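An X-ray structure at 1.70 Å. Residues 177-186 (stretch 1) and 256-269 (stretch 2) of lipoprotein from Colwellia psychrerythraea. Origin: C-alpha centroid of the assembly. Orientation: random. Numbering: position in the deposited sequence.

Stretch 1 (177-186) LAATIIEKQT
Stretch 2, residues 256-269: PAYQSVEKASEQLL

Both stretches are α-helical, 177-186 throughout (phi near -60°, psi near -45°) and 256 onward in its partner, and they run nearly parallel: their axes lie at 13° and approach to 9.1 Å. Backbone i to i+4 hydrogen bonds carry each helix; none joins the two, and side chains spaced roughly one turn apart make most of the contact, which buries 424 Å² in all, Gln185 (76 Å²) and Ile182 (64 Å²) being the most covered. Ala178 opens it. Ala178 CA lies 5.4 Å from Ala257 CA, and Ala178 CB meets Ala257 CB at 3.7 Å; two such small side chains let the backbones draw this close. Ala178 CB also touches Val261 CG2 (chi1 t) at 3.7 Å. One turn on, Ile182 CA and Val261 CA are farther apart, at 6.4 Å, and a longer side chain fills the space. Ile182 (chi1 m, chi2 t) places CD1 3.8 Å from Val261 CG2 and 3.6 Å from Ser260 OG, while Ile182 CG1 packs 3.9 Å from Ala264 CB, whose small size leaves room. Gln185, extended with chi1 and chi2 both t and chi3 56°, closes the contact. Gln185 NE2 donates a weak, nearly straight hydrogen bond to Ser265 OG (3.3 Å); Ser265 OG, chi1 m, in turn donates to Val261 O at 3.0 Å. Gln185 CD rests 3.6 Å from Leu268 CD2.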

# COMPACT_ATOMS: atom_id res chain seq x y z
N LEU A 177 -7.64 20.02 -11.36
CA LEU A 177 -7.56 18.93 -10.36
C LEU A 177 -8.31 19.36 -9.08
O LEU A 177 -9.24 18.67 -8.61
CB LEU A 177 -6.13 18.62 -10.00
CG LEU A 177 -5.87 17.61 -8.91
CD1 LEU A 177 -6.49 16.23 -9.32
CD2 LEU A 177 -4.36 17.55 -8.62
N ALA A 178 -7.90 20.51 -8.56
CA ALA A 178 -8.50 21.05 -7.31
C ALA A 178 -9.99 21.30 -7.42
O ALA A 178 -10.70 20.92 -6.51
CB ALA A 178 -7.80 22.29 -6.87
N ALA A 179 -10.45 21.89 -8.51
CA ALA A 179 -11.90 22.22 -8.63
C ALA A 179 -12.72 20.94 -8.68
O ALA A 179 -13.73 20.85 -8.04
CB ALA A 179 -12.17 23.07 -9.81
N THR A 180 -12.21 19.87 -9.35
CA THR A 180 -13.01 18.67 -9.45
C THR A 180 -13.03 17.96 -8.08
O THR A 180 -14.05 17.39 -7.72
CB THR A 180 -12.58 17.75 -10.60
OG1 THR A 180 -11.21 17.30 -10.40
CG2 THR A 180 -12.68 18.45 -12.01
N ILE A 181 -11.91 17.96 -7.37
CA ILE A 181 -11.80 17.38 -6.00
C ILE A 181 -12.78 18.04 -5.05
O ILE A 181 -13.58 17.37 -4.34
CB ILE A 181 -10.38 17.42 -5.45
CG1 ILE A 181 -9.49 16.44 -6.28
CG2 ILE A 181 -10.34 17.08 -3.92
CD1 ILE A 181 -8.05 16.44 -5.92
N ILE A 182 -12.83 19.37 -5.08
CA ILE A 182 -13.80 20.08 -4.27
C ILE A 182 -15.20 19.76 -4.65
O ILE A 182 -16.05 19.55 -3.77
CB ILE A 182 -13.55 21.64 -4.34
CG1 ILE A 182 -12.21 21.96 -3.65
CG2 ILE A 182 -14.75 22.39 -3.74
CD1 ILE A 182 -11.56 23.37 -4.05
N GLU A 183 -15.47 19.68 -5.94
CA GLU A 183 -16.81 19.31 -6.39
C GLU A 183 -17.25 17.96 -5.85
O GLU A 183 -18.42 17.81 -5.46
CB GLU A 183 -16.88 19.29 -7.91
CG GLU A 183 -18.24 19.38 -8.50
CD GLU A 183 -18.21 19.20 -10.02
OE1 GLU A 183 -17.10 19.42 -10.64
OE2 GLU A 183 -19.28 18.77 -10.55
N LYS A 184 -16.34 16.97 -5.85
CA LYS A 184 -16.67 15.62 -5.32
C LYS A 184 -16.81 15.63 -3.79
O LYS A 184 -17.75 15.06 -3.25
CB LYS A 184 -15.58 14.59 -5.73
CG LYS A 184 -16.00 13.15 -5.52
CD LYS A 184 -17.32 12.76 -6.18
CE LYS A 184 -17.56 11.25 -6.12
NZ LYS A 184 -17.56 10.66 -4.76
N GLN A 185 -15.93 16.32 -3.08
CA GLN A 185 -16.02 16.40 -1.60
C GLN A 185 -17.38 17.06 -1.19
O GLN A 185 -18.05 16.61 -0.25
CB GLN A 185 -14.92 17.28 -1.13
CG GLN A 185 -14.73 17.33 0.42
CD GLN A 185 -13.67 18.33 0.84
OE1 GLN A 185 -13.76 19.53 0.50
NE2 GLN A 185 -12.72 17.89 1.65
N THR A 186 -17.76 18.04 -2.00
CA THR A 186 -19.04 18.75 -1.76
C THR A 186 -20.23 17.87 -2.04
O THR A 186 -21.16 17.85 -1.22
CB THR A 186 -19.12 20.06 -2.59
OG1 THR A 186 -18.15 20.97 -2.09
CG2 THR A 186 -20.48 20.74 -2.46
N PRO A 256 -2.44 28.42 -5.48
CA PRO A 256 -3.85 28.72 -5.34
C PRO A 256 -4.79 27.48 -5.34
O PRO A 256 -5.86 27.50 -4.68
CB PRO A 256 -4.14 29.61 -6.54
CG PRO A 256 -2.83 30.28 -6.80
CD PRO A 256 -1.87 29.14 -6.64
N ALA A 257 -4.40 26.42 -6.08
CA ALA A 257 -5.20 25.19 -6.13
C ALA A 257 -5.25 24.58 -4.71
O ALA A 257 -6.35 24.35 -4.18
CB ALA A 257 -4.63 24.20 -7.20
N TYR A 258 -4.09 24.40 -4.06
CA TYR A 258 -4.04 23.82 -2.71
C TYR A 258 -4.74 24.70 -1.70
O TYR A 258 -5.51 24.23 -0.88
CB TYR A 258 -2.63 23.49 -2.25
CG TYR A 258 -2.19 22.14 -2.80
CD1 TYR A 258 -2.02 21.94 -4.16
CD2 TYR A 258 -2.00 21.04 -1.96
CE1 TYR A 258 -1.68 20.71 -4.66
CE2 TYR A 258 -1.72 19.80 -2.44
CZ TYR A 258 -1.56 19.62 -3.80
OH TYR A 258 -1.21 18.37 -4.30
N GLN A 259 -4.56 25.99 -1.85
CA GLN A 259 -5.22 26.94 -0.96
C GLN A 259 -6.73 26.84 -1.05
O GLN A 259 -7.42 26.94 -0.04
CB GLN A 259 -4.70 28.36 -1.26
CG GLN A 259 -3.22 28.47 -0.73
CD GLN A 259 -2.42 29.67 -1.31
OE1 GLN A 259 -1.28 29.87 -0.91
NE2 GLN A 259 -2.96 30.37 -2.28
N SER A 260 -7.22 26.67 -2.27
CA SER A 260 -8.62 26.44 -2.58
C SER A 260 -9.19 25.25 -1.79
O SER A 260 -10.32 25.25 -1.26
CB SER A 260 -8.69 25.99 -4.05
OG SER A 260 -9.84 26.52 -4.57
N VAL A 261 -8.48 24.13 -1.89
CA VAL A 261 -8.96 22.92 -1.19
C VAL A 261 -8.90 23.03 0.32
O VAL A 261 -9.79 22.55 1.04
CB VAL A 261 -8.22 21.67 -1.69
CG1 VAL A 261 -8.81 20.41 -1.07
CG2 VAL A 261 -8.31 21.64 -3.23
N GLU A 262 -7.82 23.65 0.82
CA GLU A 262 -7.67 23.93 2.22
C GLU A 262 -8.88 24.70 2.75
O GLU A 262 -9.52 24.28 3.73
CB GLU A 262 -6.38 24.70 2.44
CG GLU A 262 -6.00 24.93 3.90
CD GLU A 262 -4.95 26.02 4.04
OE1 GLU A 262 -4.13 26.21 3.09
OE2 GLU A 262 -4.94 26.68 5.10
N LYS A 263 -9.27 25.74 2.04
CA LYS A 263 -10.39 26.57 2.45
C LYS A 263 -11.69 25.76 2.41
O LYS A 263 -12.48 25.82 3.35
CB LYS A 263 -10.49 27.81 1.54
CG LYS A 263 -11.66 28.76 1.85
CD LYS A 263 -11.57 30.06 1.04
CE LYS A 263 -12.75 31.00 1.42
NZ LYS A 263 -13.06 31.96 0.33
N ALA A 264 -11.91 25.00 1.34
CA ALA A 264 -13.11 24.17 1.25
C ALA A 264 -13.23 23.19 2.41
O ALA A 264 -14.33 22.97 2.97
CB ALA A 264 -13.16 23.44 -0.13
N SER A 265 -12.10 22.53 2.72
CA SER A 265 -12.04 21.58 3.81
C SER A 265 -12.31 22.26 5.14
O SER A 265 -13.11 21.74 5.95
CB SER A 265 -10.67 20.90 3.81
OG SER A 265 -10.51 20.14 2.62
N GLU A 266 -11.71 23.43 5.35
CA GLU A 266 -12.05 24.25 6.53
C GLU A 266 -13.56 24.52 6.68
O GLU A 266 -14.11 24.37 7.79
CB GLU A 266 -11.24 25.55 6.55
CG GLU A 266 -9.82 25.30 7.03
CD GLU A 266 -8.87 26.50 6.87
OE1 GLU A 266 -7.86 26.53 7.60
OE2 GLU A 266 -9.10 27.38 6.01
N GLN A 267 -14.24 24.88 5.58
CA GLN A 267 -15.72 25.04 5.57
C GLN A 267 -16.47 23.81 6.05
O GLN A 267 -17.54 23.94 6.59
CB GLN A 267 -16.32 25.32 4.17
CG GLN A 267 -15.86 26.54 3.39
CD GLN A 267 -15.54 27.70 4.25
OE1 GLN A 267 -16.45 28.39 4.78
NE2 GLN A 267 -14.25 27.97 4.38
N LEU A 268 -15.94 22.62 5.79
CA LEU A 268 -16.60 21.39 6.22
C LEU A 268 -16.41 20.95 7.67
O LEU A 268 -17.14 20.10 8.16
CB LEU A 268 -16.03 20.25 5.34
CG LEU A 268 -17.01 19.60 4.41
CD1 LEU A 268 -18.05 20.50 3.85
CD2 LEU A 268 -16.19 18.92 3.28
N LEU A 269 -15.43 21.54 8.36
CA LEU A 269 -15.10 21.17 9.73
C LEU A 269 -16.27 21.22 10.69
O LEU A 269 -16.41 20.37 11.54
CB LEU A 269 -13.98 22.08 10.24
CG LEU A 269 -12.67 21.49 10.80
CD1 LEU A 269 -12.28 20.07 10.33
CD2 LEU A 269 -11.53 22.51 10.60